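Alr4995 protein (Nostoc sp., PDB 6LRF) is a bifunctional enzyme, AgrE, that acts as an arginine dihydrolase and an ornithine cyclodeaminase. Local coordinates at residues C10-Y15 and E39-L44; V17-N22 and W63-F68; R403-I408 and G552-H557. All coordinates share one frame; numbering follows the deposited sequence.

Interaction 1 (C10-Y15 and E39-L44); sequences CPPDHY and EQWQGL
Trp41 lays one face of its indole against Pro11 and Pro12, and the side chain can be followed outward atom by atom. Trp41 CB sits beside the rim of the second proline, 3.8 Å from Pro12 CG. With CG anti to the backbone N (chi1 -172°), the ring swings out from helix 34-49 across the loop. Trp41 CG then meets Pro12 CD at 3.4 Å. That methylene lies over the five-membered ring, 3.6 Å from the ring centroid to Pro12 CD and only 19° off the normal, a clear CH-pi contact. At the edge of the indole, in its plane, Trp41 NE1 donates to a water at 3.2 Å. The same water oxygen accepts from Cys10 N at 3.0 Å, so a single molecule ties the tryptophan to the backbone of the loop. Farther out, Pro11 CA makes a second CH-pi contact, 3.8 Å from the centroid of the six-membered ring. At the far end, Trp41 CH2 reaches Pro11 CB at 4.1 Å. Around this contact, Tyr45 stacks on the indole, and Met9 and Phe255 touch it as well. The result is a helix packed, chiefly here through Trp41, onto the loop leaving strand 6-9, part of a domain consistent with the alpha/beta propeller fold of guanidino-group-modifying enzymes.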
loop_
_atom_site.group_PDB
_atom_site.type_symbol
_atom_site.label_atom_id
_atom_site.label_comp_id
_atom_site.label_asym_id
_atom_site.label_seq_id
_atom_site.Cartn_x
_atom_site.Cartn_y
_atom_site.Cartn_z
ATOM N N CYS B 10 18.025 -27.024 -48.531
ATOM C CA CYS B 10 16.975 -26.803 -49.499
ATOM C C CYS B 10 16.968 -25.335 -49.873
ATOM O O CYS B 10 16.786 -24.466 -49.005
ATOM C CB CYS B 10 15.619 -27.241 -48.950
ATOM S SG CYS B 10 14.244 -27.006 -50.082
ATOM N N PRO B 11 17.196 -25.050 -51.166
ATOM C CA PRO B 11 17.313 -23.679 -51.671
ATOM C C PRO B 11 16.019 -22.875 -51.498
ATOM O O PRO B 11 14.921 -23.436 -51.523
ATOM C CB PRO B 11 17.662 -23.883 -53.153
ATOM C CG PRO B 11 17.135 -25.232 -53.484
ATOM C CD PRO B 11 17.342 -26.047 -52.241
ATOM N N PRO B 12 16.159 -21.552 -51.310
ATOM C CA PRO B 12 15.041 -20.651 -51.007
ATOM C C PRO B 12 14.186 -20.255 -52.206
ATOM O O PRO B 12 13.700 -19.124 -52.220
ATOM C CB PRO B 12 15.747 -19.413 -50.441
ATOM C CG PRO B 12 17.084 -19.429 -51.075
ATOM C CD PRO B 12 17.462 -20.866 -51.209
ATOM N N ASP B 13 13.989 -21.156 -53.167
ATOM C CA ASP B 13 13.277 -20.833 -54.413
ATOM C C ASP B 13 11.851 -20.315 -54.171
ATOM O O ASP B 13 11.347 -19.494 -54.941
ATOM C CB ASP B 13 13.229 -22.058 -55.342
ATOM C CG ASP B 13 14.580 -22.367 -56.001
ATOM O OD1 ASP B 13 15.618 -21.817 -55.566
ATOM O OD2 ASP B 13 14.603 -23.176 -56.958
ATOM N N HIS B 14 11.209 -20.788 -53.106
ATOM C CA HIS B 14 9.851 -20.351 -52.772
ATOM C C HIS B 14 9.731 -19.977 -51.298
ATOM O O HIS B 14 8.704 -20.201 -50.659
ATOM C CB HIS B 14 8.843 -21.438 -53.134
ATOM C CG HIS B 14 9.004 -21.960 -54.527
ATOM N ND1 HIS B 14 9.181 -23.298 -54.808
ATOM C CD2 HIS B 14 9.032 -21.317 -55.719
ATOM C CE1 HIS B 14 9.303 -23.460 -56.114
ATOM N NE2 HIS B 14 9.219 -22.273 -56.689
ATOM N N TYR B 15 10.796 -19.401 -50.761
ATOM C CA TYR B 15 10.791 -18.983 -49.376
ATOM C C TYR B 15 10.066 -17.655 -49.258
ATOM O O TYR B 15 10.153 -16.797 -50.141
ATOM C CB TYR B 15 12.215 -18.882 -48.831
ATOM C CG TYR B 15 12.320 -18.275 -47.443
ATOM C CD1 TYR B 15 11.922 -18.989 -46.313
ATOM C CD2 TYR B 15 12.831 -16.992 -47.261
ATOM C CE1 TYR B 15 12.024 -18.434 -45.042
ATOM C CE2 TYR B 15 12.941 -16.432 -45.995
ATOM C CZ TYR B 15 12.534 -17.155 -44.889
ATOM O OH TYR B 15 12.646 -16.595 -43.633
ATOM N N GLU B 39 20.718 -14.759 -51.593
ATOM C CA GLU B 39 22.096 -14.333 -51.429
ATOM C C GLU B 39 22.704 -14.837 -50.126
ATOM O O GLU B 39 23.847 -15.293 -50.106
ATOM C CB GLU B 39 22.177 -12.807 -51.493
ATOM C CG GLU B 39 23.569 -12.237 -51.310
ATOM C CD GLU B 39 23.699 -10.844 -51.899
ATOM O OE1 GLU B 39 22.729 -10.058 -51.791
ATOM O OE2 GLU B 39 24.768 -10.539 -52.472
ATOM N N GLN B 40 21.943 -14.745 -49.038
ATOM C CA GLN B 40 22.424 -15.188 -47.726
ATOM C C GLN B 40 22.509 -16.715 -47.659
ATOM O O GLN B 40 23.479 -17.267 -47.124
ATOM C CB GLN B 40 21.519 -14.664 -46.610
ATOM C CG GLN B 40 21.591 -13.164 -46.368
ATOM C CD GLN B 40 20.569 -12.703 -45.332
ATOM O OE1 GLN B 40 19.640 -13.434 -45.001
ATOM N NE2 GLN B 40 20.738 -11.488 -44.819
ATOM N N TRP B 41 21.489 -17.381 -48.204
ATOM C CA TRP B 41 21.468 -18.838 -48.286
ATOM C C TRP B 41 22.696 -19.355 -49.024
ATOM O O TRP B 41 23.382 -20.263 -48.543
ATOM C CB TRP B 41 20.197 -19.332 -48.983
ATOM C CG TRP B 41 20.030 -20.828 -48.915
ATOM C CD1 TRP B 41 19.369 -21.534 -47.951
ATOM C CD2 TRP B 41 20.541 -21.796 -49.838
ATOM N NE1 TRP B 41 19.433 -22.881 -48.219
ATOM C CE2 TRP B 41 20.145 -23.070 -49.374
ATOM C CE3 TRP B 41 21.299 -21.713 -51.014
ATOM C CZ2 TRP B 41 20.477 -24.251 -50.043
ATOM C CZ3 TRP B 41 21.631 -22.892 -51.680
ATOM C CH2 TRP B 41 21.217 -24.143 -51.189
ATOM N N GLN B 42 22.975 -18.763 -50.188
ATOM C CA GLN B 42 24.128 -19.158 -50.996
ATOM C C GLN B 42 25.417 -19.017 -50.197
ATOM O O GLN B 42 26.302 -19.862 -50.285
ATOM C CB GLN B 42 24.201 -18.327 -52.284
ATOM C CG GLN B 42 23.161 -18.719 -53.325
ATOM C CD GLN B 42 23.482 -20.041 -54.006
ATOM O OE1 GLN B 42 24.643 -20.458 -54.063
ATOM N NE2 GLN B 42 22.451 -20.704 -54.533
ATOM N N GLY B 43 25.509 -17.958 -49.405
ATOM C CA GLY B 43 26.671 -17.760 -48.558
ATOM C C GLY B 43 26.911 -18.935 -47.627
ATOM O O GLY B 43 28.038 -19.426 -47.504
ATOM N N LEU B 44 25.842 -19.385 -46.972
ATOM C CA LEU B 44 25.897 -20.565 -46.102
ATOM C C LEU B 44 26.256 -21.819 -46.901
ATOM O O LEU B 44 27.180 -22.573 -46.555
ATOM C CB LEU B 44 24.556 -20.762 -45.392
ATOM C CG LEU B 44 24.461 -22.008 -44.519
ATOM C CD1 LEU B 44 25.575 -22.002 -43.479
ATOM C CD2 LEU B 44 23.092 -22.061 -43.860
HETATM O O HOH W 1 18.449 -25.143 -46.233
#

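Interaction 2 (V17-N22 and W63-F68); sequences VDYVIN and WPDLVF
Tyr19 OH is held by two groups. It donates to Asp65 OD2 in a very short hydrogen bond of 2.5 Å, and it accepts a bond of 3.0 Å from a water. That water in turn accepts from the backbone, with Asp65 N 3.0 Å from the water oxygen, so the phenol is linked to Asp65 twice, once directly and once through solvent. The two side chains come at each other from opposite directions. The carboxylate oxygen lies at the edge of the phenol ring, near its plane, while the hydroxyl approaches OD2 on its anti side, 32° out of the carboxylate plane. The planes of ring and carboxylate are 64° apart. Tyr19 reaches this place with CG lodged between its own backbone N and carbonyl carbon (chi1 39°), and its side chain also touches Glu89 of helix 88-91. The contact pins together, side chain to side chain, two irregular loops, one after strand 6-9 and the other after strand 53-56, in a part of the chain consistent with the alpha/beta propeller of guanidino-group-modifying enzymes. Pro64 lies beside the polar pair. Its CG is 3.7 Å from Tyr19 OH and 3.2 Å from Asp18 OD2, so the pyrrolidine touches both the phenol oxygen and the Asp18 carboxylate. Asp18 crosses this ring at a slant, its OD2 also 3.5 Å from Pro64 CD. Beyond the two loops, Arg90 packs on Asp65 and bonds through NH2 to Phe68 O.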
loop_
_atom_site.group_PDB
_atom_site.type_symbol
_atom_site.label_atom_id
_atom_site.label_comp_id
_atom_site.label_asym_id
_atom_site.label_seq_id
_atom_site.Cartn_x
_atom_site.Cartn_y
_atom_site.Cartn_z
ATOM N N VAL B 17 7.547 -15.402 -45.848
ATOM C CA VAL B 17 6.818 -15.551 -44.602
ATOM C C VAL B 17 5.328 -15.466 -44.951
ATOM O O VAL B 17 4.762 -14.380 -45.073
ATOM C CB VAL B 17 7.242 -14.498 -43.559
ATOM C CG1 VAL B 17 6.479 -14.695 -42.262
ATOM C CG2 VAL B 17 8.742 -14.590 -43.299
ATOM N N ASP B 18 4.716 -16.632 -45.157
ATOM C CA ASP B 18 3.316 -16.746 -45.575
ATOM C C ASP B 18 2.308 -16.574 -44.440
ATOM O O ASP B 18 1.178 -16.130 -44.661
ATOM C CB ASP B 18 3.060 -18.115 -46.215
ATOM C CG ASP B 18 3.690 -18.258 -47.588
ATOM O OD1 ASP B 18 3.911 -17.223 -48.261
ATOM O OD2 ASP B 18 3.944 -19.418 -48.002
ATOM N N TYR B 19 2.720 -16.968 -43.238
ATOM C CA TYR B 19 1.831 -17.123 -42.095
ATOM C C TYR B 19 2.611 -16.842 -40.827
ATOM O O TYR B 19 3.759 -16.395 -40.898
ATOM C CB TYR B 19 1.249 -18.540 -42.058
ATOM C CG TYR B 19 2.255 -19.607 -42.458
ATOM C CD1 TYR B 19 3.288 -19.981 -41.602
ATOM C CD2 TYR B 19 2.183 -20.222 -43.701
ATOM C CE1 TYR B 19 4.214 -20.942 -41.976
ATOM C CE2 TYR B 19 3.099 -21.185 -44.080
ATOM C CZ TYR B 19 4.111 -21.541 -43.215
ATOM O OH TYR B 19 5.021 -22.498 -43.599
ATOM N N VAL B 20 1.997 -17.107 -39.673
ATOM C CA VAL B 20 2.686 -16.988 -38.388
ATOM C C VAL B 20 2.411 -18.238 -37.529
ATOM O O VAL B 20 1.253 -18.573 -37.238
ATOM C CB VAL B 20 2.270 -15.690 -37.613
ATOM C CG1 VAL B 20 3.159 -15.475 -36.390
ATOM C CG2 VAL B 20 2.333 -14.459 -38.519
ATOM N N ILE B 21 3.489 -18.937 -37.161
ATOM C CA ILE B 21 3.413 -20.121 -36.300
ATOM C C ILE B 21 4.480 -20.095 -35.206
ATOM O O ILE B 21 4.531 -20.996 -34.373
ATOM C CB ILE B 21 3.561 -21.449 -37.103
ATOM C CG1 ILE B 21 4.888 -21.472 -37.872
ATOM C CG2 ILE B 21 2.366 -21.671 -38.022
ATOM C CD1 ILE B 21 5.249 -22.835 -38.467
ATOM N N ASN B 22 5.348 -19.085 -35.229
ATOM C CA ASN B 22 6.259 -18.819 -34.113
ATOM C C ASN B 22 6.441 -17.300 -33.933
ATOM O O ASN B 22 6.198 -16.537 -34.870
ATOM C CB ASN B 22 7.610 -19.549 -34.305
ATOM C CG ASN B 22 8.477 -18.953 -35.411
ATOM O OD1 ASN B 22 8.914 -17.810 -35.322
ATOM N ND2 ASN B 22 8.783 -19.761 -36.432
ATOM N N TRP B 63 5.306 -24.394 -49.799
ATOM C CA TRP B 63 5.909 -24.900 -48.568
ATOM C C TRP B 63 7.219 -24.171 -48.332
ATOM O O TRP B 63 8.297 -24.743 -48.491
ATOM C CB TRP B 63 6.115 -26.414 -48.646
ATOM C CG TRP B 63 4.848 -27.124 -49.042
ATOM C CD1 TRP B 63 4.578 -27.721 -50.243
ATOM C CD2 TRP B 63 3.663 -27.272 -48.248
ATOM N NE1 TRP B 63 3.305 -28.249 -50.235
ATOM C CE2 TRP B 63 2.721 -27.980 -49.024
ATOM C CE3 TRP B 63 3.308 -26.878 -46.951
ATOM C CZ2 TRP B 63 1.452 -28.303 -48.549
ATOM C CZ3 TRP B 63 2.046 -27.200 -46.479
ATOM C CH2 TRP B 63 1.131 -27.904 -47.279
ATOM N N PRO B 64 7.121 -22.890 -47.950
ATOM C CA PRO B 64 8.283 -22.007 -47.841
ATOM C C PRO B 64 9.282 -22.467 -46.783
ATOM O O PRO B 64 10.476 -22.186 -46.897
ATOM C CB PRO B 64 7.660 -20.663 -47.447
ATOM C CG PRO B 64 6.390 -21.030 -46.757
ATOM C CD PRO B 64 5.885 -22.235 -47.480
ATOM N N ASP B 65 8.801 -23.169 -45.760
ATOM C CA ASP B 65 9.673 -23.524 -44.650
ATOM C C ASP B 65 10.387 -24.843 -44.924
ATOM O O ASP B 65 11.130 -25.346 -44.080
ATOM C CB ASP B 65 8.879 -23.581 -43.345
ATOM C CG ASP B 65 8.447 -22.197 -42.866
ATOM O OD1 ASP B 65 9.308 -21.285 -42.811
ATOM O OD2 ASP B 65 7.247 -22.019 -42.564
ATOM N N LEU B 66 10.195 -25.372 -46.128
ATOM C CA LEU B 66 10.948 -26.540 -46.569
ATOM C C LEU B 66 12.461 -26.267 -46.523
ATOM O O LEU B 66 13.265 -27.194 -46.464
ATOM C CB LEU B 66 10.510 -26.954 -47.974
ATOM C CG LEU B 66 10.816 -28.399 -48.362
ATOM C CD1 LEU B 66 9.788 -29.325 -47.748
ATOM C CD2 LEU B 66 10.874 -28.575 -49.878
ATOM N N VAL B 67 12.848 -24.993 -46.517
ATOM C CA VAL B 67 14.254 -24.627 -46.390
ATOM C C VAL B 67 14.825 -25.023 -45.024
ATOM O O VAL B 67 16.040 -25.104 -44.844
ATOM C CB VAL B 67 14.463 -23.111 -46.588
ATOM C CG1 VAL B 67 14.152 -22.713 -48.020
ATOM C CG2 VAL B 67 13.592 -22.319 -45.608
ATOM N N PHE B 68 13.945 -25.261 -44.060
ATOM C CA PHE B 68 14.378 -25.593 -42.706
ATOM C C PHE B 68 14.477 -27.109 -42.546
ATOM O O PHE B 68 13.680 -27.748 -41.843
ATOM C CB PHE B 68 13.431 -24.967 -41.685
ATOM C CG PHE B 68 13.536 -23.456 -41.624
ATOM C CD1 PHE B 68 14.790 -22.839 -41.633
ATOM C CD2 PHE B 68 12.395 -22.660 -41.588
ATOM C CE1 PHE B 68 14.902 -21.452 -41.585
ATOM C CE2 PHE B 68 12.491 -21.269 -41.536
ATOM C CZ PHE B 68 13.741 -20.662 -41.536
HETATM O O HOH W 2 6.275 -24.663 -45.255
#

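Interaction 3 (R403-I408 and G552-H557); sequences RMDGAI and GGHRHH
Just ahead of Met404 and Asp405, the two residues that meet His554, Arg403 curls back on its own loop. Its NE and NH2 both donate to Met404 O, at 2.9 Å from NE to that oxygen, a side-on grip of two nitrogens on one carbonyl oxygen. Met404, present as selenomethionine, extends toward the helix and bends at its last torsion. Its SE comes 4.1 Å from His554 CE1 and stands obliquely to the imidazole, 4.9 Å from SE to the centroid of the His554 ring. Asp405 carries the polar link, from a backbone in the left-handed region. Asp405 OD1 accepts from His554 ND1 at 2.8 Å through its syn lone pair. The bond is far from straight: the N-H...O angle is 131°, and the oxygen lies 32° out of the imidazole plane. The side chains cross at about a right angle. Replacing Asp405 by an alanine is likely to leave His554 ND1 without its acceptor and the imidazole freer to turn. After Gly406, whose N bonds to Ser383 OG, the chain enters the sheet, Ala407 pairing with Lys422 and Ile408 with Ile434. The contact therefore bridges two regions of the C-terminal half. On one side, strand 407-413 runs between strands 416-422 and 432-435; on the other, His554 opens helix 554-567 of the Rossmann-fold region, right after the N-cap Gly553, and this helix packs on helices 340-352 and 524-536.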
loop_
_atom_site.group_PDB
_atom_site.type_symbol
_atom_site.label_atom_id
_atom_site.label_comp_id
_atom_site.label_asym_id
_atom_site.label_seq_id
_atom_site.Cartn_x
_atom_site.Cartn_y
_atom_site.Cartn_z
ATOM N N ARG B 403 -0.210 -33.036 9.860
ATOM C CA ARG B 403 0.127 -31.637 9.594
ATOM C C ARG B 403 0.997 -31.557 8.359
ATOM O O ARG B 403 1.558 -32.561 7.917
ATOM C CB ARG B 403 0.844 -30.976 10.770
ATOM C CG ARG B 403 2.093 -31.661 11.213
ATOM C CD ARG B 403 2.995 -30.647 11.952
ATOM N NE ARG B 403 3.658 -29.802 10.977
ATOM C CZ ARG B 403 4.441 -28.771 11.262
ATOM N NH1 ARG B 403 4.675 -28.430 12.521
ATOM N NH2 ARG B 403 4.998 -28.089 10.272
HETATM N N MSE B 404 1.114 -30.367 7.797
HETATM C CA MSE B 404 1.931 -30.229 6.607
HETATM C C MSE B 404 3.406 -30.315 6.958
HETATM O O MSE B 404 3.806 -30.080 8.108
HETATM C CB MSE B 404 1.640 -28.908 5.892
HETATM C CG MSE B 404 2.107 -27.702 6.671
HETATM SE SE MSE B 404 2.067 -26.083 5.538
HETATM C CE MSE B 404 0.685 -26.621 4.243
ATOM N N ASP B 405 4.193 -30.675 5.944
ATOM C CA ASP B 405 5.649 -30.641 5.993
ATOM C C ASP B 405 6.220 -31.630 6.991
ATOM O O ASP B 405 7.283 -31.398 7.570
ATOM C CB ASP B 405 6.142 -29.229 6.310
ATOM C CG ASP B 405 5.869 -28.250 5.172
ATOM O OD1 ASP B 405 5.664 -28.704 4.021
ATOM O OD2 ASP B 405 5.848 -27.032 5.428
ATOM N N GLY B 406 5.525 -32.744 7.179
ATOM C CA GLY B 406 6.066 -33.816 7.998
ATOM C C GLY B 406 6.426 -35.023 7.156
ATOM O O GLY B 406 6.237 -35.009 5.930
ATOM N N ALA B 407 6.958 -36.053 7.814
ATOM C CA ALA B 407 7.077 -37.366 7.212
ATOM C C ALA B 407 6.011 -38.273 7.817
ATOM O O ALA B 407 5.441 -37.972 8.862
ATOM C CB ALA B 407 8.477 -37.941 7.431
ATOM N N ILE B 408 5.731 -39.391 7.167
ATOM C CA ILE B 408 4.753 -40.316 7.726
ATOM C C ILE B 408 5.466 -41.576 8.197
ATOM O O ILE B 408 6.055 -42.301 7.399
ATOM C CB ILE B 408 3.668 -40.655 6.704
ATOM C CG1 ILE B 408 2.966 -39.364 6.259
ATOM C CG2 ILE B 408 2.651 -41.632 7.284
ATOM C CD1 ILE B 408 1.840 -39.603 5.275
ATOM N N GLY B 552 2.789 -24.749 -4.437
ATOM C CA GLY B 552 3.576 -25.971 -4.365
ATOM C C GLY B 552 4.999 -25.709 -3.895
ATOM O O GLY B 552 5.264 -24.700 -3.233
ATOM N N GLY B 553 5.911 -26.621 -4.231
ATOM C CA GLY B 553 7.326 -26.432 -3.957
ATOM C C GLY B 553 7.801 -26.908 -2.587
ATOM O O GLY B 553 8.985 -26.755 -2.247
ATOM N N HIS B 554 6.901 -27.491 -1.794
ATOM C CA HIS B 554 7.276 -27.877 -0.435
ATOM C C HIS B 554 8.305 -29.007 -0.454
ATOM O O HIS B 554 9.217 -29.030 0.365
ATOM C CB HIS B 554 6.037 -28.257 0.379
ATOM C CG HIS B 554 5.264 -27.075 0.886
ATOM N ND1 HIS B 554 5.357 -26.620 2.185
ATOM C CD2 HIS B 554 4.392 -26.244 0.263
ATOM C CE1 HIS B 554 4.575 -25.566 2.342
ATOM N NE2 HIS B 554 3.978 -25.317 1.191
ATOM N N ARG B 555 8.186 -29.918 -1.420
ATOM C CA ARG B 555 9.113 -31.040 -1.538
ATOM C C ARG B 555 10.576 -30.584 -1.664
ATOM O O ARG B 555 11.442 -31.060 -0.925
ATOM C CB ARG B 555 8.714 -31.935 -2.733
ATOM C CG ARG B 555 7.473 -32.821 -2.467
ATOM C CD ARG B 555 7.097 -33.662 -3.691
ATOM N NE ARG B 555 8.190 -34.532 -4.126
ATOM C CZ ARG B 555 8.376 -35.771 -3.678
ATOM N NH1 ARG B 555 7.543 -36.285 -2.779
ATOM N NH2 ARG B 555 9.384 -36.505 -4.129
ATOM N N HIS B 556 10.856 -29.660 -2.583
ATOM C CA HIS B 556 12.206 -29.143 -2.744
ATOM C C HIS B 556 12.700 -28.479 -1.457
ATOM O O HIS B 556 13.870 -28.611 -1.082
ATOM C CB HIS B 556 12.277 -28.145 -3.910
ATOM C CG HIS B 556 12.318 -28.792 -5.263
ATOM N ND1 HIS B 556 12.613 -28.092 -6.417
ATOM C CD2 HIS B 556 12.100 -30.073 -5.649
ATOM C CE1 HIS B 556 12.582 -28.916 -7.449
ATOM N NE2 HIS B 556 12.280 -30.125 -7.012
ATOM N N HIS B 557 11.800 -27.762 -0.789
ATOM C CA HIS B 557 12.132 -27.045 0.446
ATOM C C HIS B 557 12.492 -27.986 1.606
ATOM O O HIS B 557 13.531 -27.836 2.254
ATOM C CB HIS B 557 10.956 -26.165 0.842
ATOM C CG HIS B 557 11.323 -25.045 1.762
ATOM N ND1 HIS B 557 12.089 -23.965 1.360
ATOM C CD2 HIS B 557 11.026 -24.835 3.067
ATOM C CE1 HIS B 557 12.240 -23.136 2.378
ATOM N NE2 HIS B 557 11.609 -23.639 3.424
#

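How the interactions relate
Interactions 1 and 2 are neighbours, their centres about 14 Å apart, and they touch: Tyr15 packs on Pro64 and Cys10 on Leu66 and Val67. Their segments alternate along the chain, 10-15, 17-22, 39-44 and 63-68, so the loop between strand 6-9 and helix 34-49 takes part in both, braced by its own following helix and by the loop before strand 73-76. Interaction 3 comes much later and lies across the centre of the chain, about 55 Å from interaction 1 and about 47 Å from interaction 2, centre to centre. The first two lie in the dimethylarginine dimethylhydrolase-like N-terminal part, whereas the third joins the strand-rich ArgZ-like first region to the Rossmann-fold region.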